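Local coordinates for protein Glucose/sorbosone dehydrogenases (Escherichia coli K12, PDB 2G8S) that adopts the six-bladed beta-propeller fold of the glucose/sorbosone dehydrogenase family and carries a bound calcium ion, at residues 87-92 and 122-127; 35-40 and 339-344. All blocks are in the same frame, centred on the assembly; numbering follows the deposited sequence.

The two contacts belong to one beta-propeller and do not touch each other; their nearest atoms are about 7 Å apart. Contact 1 lies at the surface. It joins strand 82-90 to the loop that follows strand 115-120 of the same blade. Contact 2 is partly buried and closer to the centre of the chain. It spans two neighbouring blades, with a hairpin turn of one facing the end of strand 336-340 in the other. Both pair a basic side chain with an acidic one. In contact 1 the lysine is bonded directly and also meets a backbone oxygen. In contact 2 the direct ion pair is long, and a water lies beside it.

Contact 1 of 2, residues 87-92 and 122-127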
loop_
_atom_site.group_PDB
_atom_site.type_symbol
_atom_site.label_atom_id
_atom_site.label_comp_id
_atom_site.label_asym_id
_atom_site.label_seq_id
_atom_site.Cartn_x
_atom_site.Cartn_y
_atom_site.Cartn_z
ATOM N N TYR A 87 -6.109 5.447 7.415
ATOM C CA TYR A 87 -6.218 4.805 8.723
ATOM C C TYR A 87 -7.506 4.002 8.782
ATOM O O TYR A 87 -8.382 4.189 7.949
ATOM C CB TYR A 87 -6.184 5.863 9.849
ATOM C CG TYR A 87 -7.299 6.899 9.805
ATOM C CD1 TYR A 87 -8.388 6.806 10.677
ATOM C CD2 TYR A 87 -7.248 7.993 8.924
ATOM C CE1 TYR A 87 -9.414 7.754 10.655
ATOM C CE2 TYR A 87 -8.279 8.952 8.901
ATOM C CZ TYR A 87 -9.357 8.813 9.766
ATOM O OH TYR A 87 -10.376 9.741 9.765
ATOM N N SER A 88 -7.613 3.104 9.753
ATOM C CA SER A 88 -8.901 2.449 9.990
ATOM C C SER A 88 -9.704 3.228 11.022
ATOM O O SER A 88 -9.148 3.785 11.972
ATOM C CB SER A 88 -8.715 0.993 10.411
ATOM O OG SER A 88 -7.792 0.870 11.467
ATOM N N GLU A 89 -11.014 3.265 10.811
ATOM C CA GLU A 89 -11.933 4.033 11.646
ATOM C C GLU A 89 -13.170 3.191 11.959
ATOM O O GLU A 89 -13.762 2.587 11.066
ATOM C CB GLU A 89 -12.345 5.302 10.896
ATOM C CG GLU A 89 -13.353 6.181 11.643
ATOM C CD GLU A 89 -13.977 7.243 10.762
ATOM O OE1 GLU A 89 -14.488 6.896 9.676
ATOM O OE2 GLU A 89 -13.986 8.429 11.169
ATOM N N VAL A 90 -13.567 3.173 13.227
ATOM C CA VAL A 90 -14.697 2.358 13.647
ATOM C C VAL A 90 -16.023 3.035 13.285
ATOM O O VAL A 90 -16.090 4.260 13.144
ATOM C CB VAL A 90 -14.598 2.036 15.165
ATOM C CG1 VAL A 90 -14.963 3.245 16.011
ATOM C CG2 VAL A 90 -15.436 0.813 15.534
ATOM N N GLY A 91 -17.048 2.212 13.098
ATOM C CA GLY A 91 -18.398 2.683 12.862
ATOM C C GLY A 91 -19.258 2.481 14.088
ATOM O O GLY A 91 -18.775 2.537 15.225
ATOM N N ASP A 92 -20.535 2.226 13.840
ATOM C CA ASP A 92 -21.558 2.237 14.886
ATOM C C ASP A 92 -21.907 0.868 15.470
ATOM O O ASP A 92 -22.723 0.774 16.395
ATOM C CB ASP A 92 -22.826 2.912 14.360
ATOM C CG ASP A 92 -23.282 2.352 13.020
ATOM O OD1 ASP A 92 -22.929 1.197 12.664
ATOM O OD2 ASP A 92 -24.003 3.073 12.313
HETATM N N MSE A 122 -17.153 2.722 2.646
HETATM C CA MSE A 122 -18.479 2.437 3.197
HETATM C C MSE A 122 -19.101 1.307 2.392
HETATM O O MSE A 122 -18.899 1.238 1.186
HETATM C CB MSE A 122 -19.386 3.672 3.168
HETATM C CG MSE A 122 -18.898 4.815 4.034
HETATM SE SE MSE A 122 -18.956 4.396 5.923
HETATM C CE MSE A 122 -20.801 4.784 6.262
ATOM N N PRO A 123 -19.828 0.394 3.063
ATOM C CA PRO A 123 -20.036 0.338 4.507
ATOM C C PRO A 123 -18.758 -0.071 5.234
ATOM O O PRO A 123 -17.751 -0.405 4.588
ATOM C CB PRO A 123 -21.121 -0.735 4.662
ATOM C CG PRO A 123 -20.913 -1.643 3.474
ATOM C CD PRO A 123 -20.486 -0.726 2.356
ATOM N N LYS A 124 -18.786 0.005 6.557
ATOM C CA LYS A 124 -17.671 -0.433 7.381
ATOM C C LYS A 124 -17.938 -1.866 7.809
ATOM O O LYS A 124 -18.828 -2.117 8.623
ATOM C CB LYS A 124 -17.513 0.483 8.594
ATOM C CG LYS A 124 -17.056 1.894 8.264
ATOM C CD LYS A 124 -17.119 2.760 9.515
ATOM C CE LYS A 124 -16.714 4.209 9.264
ATOM N NZ LYS A 124 -15.229 4.327 9.138
ATOM N N LEU A 125 -17.183 -2.809 7.249
ATOM C CA LEU A 125 -17.468 -4.230 7.456
ATOM C C LEU A 125 -16.358 -5.012 8.154
ATOM O O LEU A 125 -16.530 -6.197 8.441
ATOM C CB LEU A 125 -17.824 -4.910 6.124
ATOM C CG LEU A 125 -19.053 -4.392 5.377
ATOM C CD1 LEU A 125 -19.212 -5.137 4.051
ATOM C CD2 LEU A 125 -20.332 -4.511 6.233
ATOM N N SER A 126 -15.222 -4.373 8.419
ATOM C CA SER A 126 -14.087 -5.101 8.988
ATOM C C SER A 126 -14.196 -5.337 10.487
ATOM O O SER A 126 -14.607 -4.445 11.227
ATOM C CB SER A 126 -12.773 -4.387 8.684
ATOM O OG SER A 126 -11.672 -5.135 9.174
ATOM N N THR A 127 -13.799 -6.533 10.917
ATOM C CA THR A 127 -13.594 -6.817 12.335
ATOM C C THR A 127 -12.102 -6.849 12.675
ATOM O O THR A 127 -11.711 -7.245 13.780
ATOM C CB THR A 127 -14.244 -8.156 12.763
ATOM O OG1 THR A 127 -13.734 -9.218 11.948
ATOM C CG2 THR A 127 -15.763 -8.088 12.631
#
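K124 reaches across to E89 at the surface end of a strand in one blade of the beta-propeller. E89 is near the end of strand 82-90. K124 lies in the loop that follows strand 115-120, the last strand of this blade, and leads to strand 135-137 of the next. The tight part is the ammonium group. K124 NZ forms a salt bridge with E89 OE1 at 2.7 Å, meeting it on the anti side of the carboxylate, 18° out of its plane. The same nitrogen donates to the backbone oxygen E89 O at 3.0 Å. It sits above that carbonyl plane, not on a lone pair. One residue thus supplies both acceptors. The lysine chain is extended as far as CE, then bends at chi4 (-76°), which turns NZ in over the base of the glutamate side chain. R120 NE also forms a salt bridge with E89 OE1, so two cationic groups share this oxygen and would probably stabilise its negative charge. The rest of the contact is looser and only partly covered from solvent. The CB of V90 points away, and the residue meets K124 through its backbone oxygen, with V90 O 3.9 Å from K124 CE. Beyond it the chain leaves the strand at G91, modelled in two conformers. In the one described, G91 CA rests 3.6 Å from K124 CD.

Contact 2 of 2, residues 35-40 and 339-344; sequences TLRGGE and LTDESS
R37 and D341 meet where two adjacent blades of the beta-propeller come together. The direct link is a long salt bridge, with R37 NH1 3.5 Å from D341 OD1. The carboxylate oxygen comes to the edge of the guanidinium, in its plane. The two flat groups are not coplanar; their planes are 39° apart. A water lies beside the pair. It donates to D341 OD2 at 2.9 Å and accepts a weak bond from R37 NH1 at 3.4 Å. R37 is modelled in two conformers, and this geometry is that of one of them.

Each charge is also held from the second shell. R37 gives NE to the backbone oxygen of G66 and NH2 to that of G64, which fixes the rotation of the guanidinium. D341 is buried; its OD2 forms a salt bridge with R324 and its OD1 a long, weak ion pair with R326, and these arginines would probably stabilise the carboxylate charge. D341 CG is anti to the backbone N (chi1 -172°), which brings the carboxylate toward R37.

The backbone at R37 is a tight hairpin turn. L36 N bonds to E40 O at 2.7 Å. R37 and G38 form a type I turn. L36 O accepts G39 N at 2.9 Å and, weakly, E40 N, and the positive phi of G39 (131°) is consistent with a G1-type bulge. The turn joins strands 32-36 and 40-45 of one blade. D341 follows strand 336-340, which pairs with 325-330 and 345-352; strand 8-17 completes that blade beside 345-352. The R37 side chain packs on W21 of strand 20-25 in its own blade and on L69 of strand 68-73 in the next.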
loop_
_atom_site.group_PDB
_atom_site.type_symbol
_atom_site.label_atom_id
_atom_site.label_comp_id
_atom_site.label_asym_id
_atom_site.label_seq_id
_atom_site.Cartn_x
_atom_site.Cartn_y
_atom_site.Cartn_z
ATOM N N THR A 35 4.829 6.338 9.768
ATOM C CA THR A 35 3.633 5.987 10.526
ATOM C C THR A 35 3.899 4.745 11.355
ATOM O O THR A 35 4.529 3.805 10.883
ATOM C CB THR A 35 2.426 5.697 9.617
ATOM O OG1 THR A 35 2.797 4.740 8.611
ATOM C CG2 THR A 35 1.924 6.971 8.968
ATOM N N LEU A 36 3.451 4.781 12.607
ATOM C CA LEU A 36 3.455 3.607 13.467
ATOM C C LEU A 36 2.002 3.218 13.645
ATOM O O LEU A 36 1.176 4.054 14.006
ATOM C CB LEU A 36 4.096 3.916 14.818
ATOM C CG LEU A 36 5.538 4.412 14.789
ATOM C CD1 LEU A 36 5.936 4.757 16.204
ATOM C CD2 LEU A 36 6.486 3.359 14.192
ATOM N N ARG A 37 1.698 1.955 13.366
ATOM C CA ARG A 37 0.308 1.532 13.167
ATOM C C ARG A 37 -0.581 1.731 14.396
ATOM O O ARG A 37 -1.792 1.895 14.267
ATOM C CB ARG A 37 0.232 0.092 12.647
ATOM C CG ARG A 37 -1.049 -0.201 11.868
ATOM C CD ARG A 37 -1.020 -1.566 11.183
ATOM N NE ARG A 37 -1.307 -2.654 12.115
ATOM C CZ ARG A 37 -0.484 -3.663 12.399
ATOM N NH1 ARG A 37 0.703 -3.766 11.814
ATOM N NH2 ARG A 37 -0.862 -4.585 13.268
ATOM N N GLY A 38 0.026 1.740 15.577
ATOM C CA GLY A 38 -0.717 1.984 16.810
ATOM C C GLY A 38 -1.316 3.382 16.884
ATOM O O GLY A 38 -2.196 3.636 17.718
ATOM N N GLY A 39 -0.838 4.292 16.028
ATOM C CA GLY A 39 -1.457 5.608 15.871
ATOM C C GLY A 39 -0.563 6.833 15.914
ATOM O O GLY A 39 -1.069 7.956 15.924
ATOM N N GLU A 40 0.752 6.623 15.907
ATOM C CA GLU A 40 1.717 7.721 15.979
ATOM C C GLU A 40 2.363 8.011 14.633
ATOM O O GLU A 40 2.752 7.079 13.916
ATOM C CB GLU A 40 2.825 7.386 16.966
ATOM C CG GLU A 40 2.343 7.328 18.408
ATOM C CD GLU A 40 3.404 6.859 19.379
ATOM O OE1 GLU A 40 4.526 6.492 18.959
ATOM O OE2 GLU A 40 3.104 6.844 20.587
ATOM N N LEU A 339 11.067 -0.910 5.890
ATOM C CA LEU A 339 10.458 -0.935 7.229
ATOM C C LEU A 339 10.035 -2.355 7.547
ATOM O O LEU A 339 9.437 -3.039 6.702
ATOM C CB LEU A 339 9.216 -0.032 7.283
ATOM C CG LEU A 339 9.449 1.478 7.229
ATOM C CD1 LEU A 339 8.121 2.170 7.006
ATOM C CD2 LEU A 339 10.143 2.005 8.504
ATOM N N THR A 340 10.360 -2.811 8.754
ATOM C CA THR A 340 9.995 -4.161 9.162
ATOM C C THR A 340 8.722 -4.168 10.014
ATOM O O THR A 340 8.437 -3.194 10.723
ATOM C CB THR A 340 11.138 -4.860 9.913
ATOM O OG1 THR A 340 11.322 -4.252 11.196
ATOM C CG2 THR A 340 12.425 -4.771 9.112
ATOM N N ASP A 341 7.972 -5.272 9.934
ATOM C CA ASP A 341 6.663 -5.403 10.583
ATOM C C ASP A 341 6.808 -6.157 11.897
ATOM O O ASP A 341 6.382 -7.317 12.017
ATOM C CB ASP A 341 5.672 -6.132 9.670
ATOM C CG ASP A 341 4.261 -6.123 10.229
ATOM O OD1 ASP A 341 3.766 -5.028 10.558
ATOM O OD2 ASP A 341 3.643 -7.204 10.351
ATOM N N GLU A 342 7.411 -5.486 12.877
ATOM C CA GLU A 342 7.738 -6.101 14.163
ATOM C C GLU A 342 7.454 -5.133 15.325
ATOM O O GLU A 342 7.363 -3.918 15.117
ATOM C CB GLU A 342 9.213 -6.532 14.180
ATOM C CG GLU A 342 9.666 -7.448 13.026
ATOM C CD GLU A 342 9.177 -8.888 13.128
ATOM O OE1 GLU A 342 8.538 -9.254 14.142
ATOM O OE2 GLU A 342 9.439 -9.664 12.178
ATOM N N SER A 343 7.290 -5.683 16.532
ATOM C CA SER A 343 7.125 -4.878 17.741
ATOM C C SER A 343 8.365 -4.024 17.975
ATOM O O SER A 343 8.268 -2.858 18.375
ATOM C CB SER A 343 6.883 -5.784 18.950
ATOM O OG SER A 343 5.704 -6.542 18.764
ATOM N N SER A 344 9.529 -4.629 17.733
ATOM C CA SER A 344 10.789 -3.898 17.741
ATOM C C SER A 344 11.296 -3.800 16.299
ATOM O O SER A 344 12.333 -4.372 15.920
ATOM C CB SER A 344 11.813 -4.543 18.683
ATOM O OG SER A 344 12.791 -3.594 19.075
HETATM O O HOH W 1 1.362 -7.132 12.062
#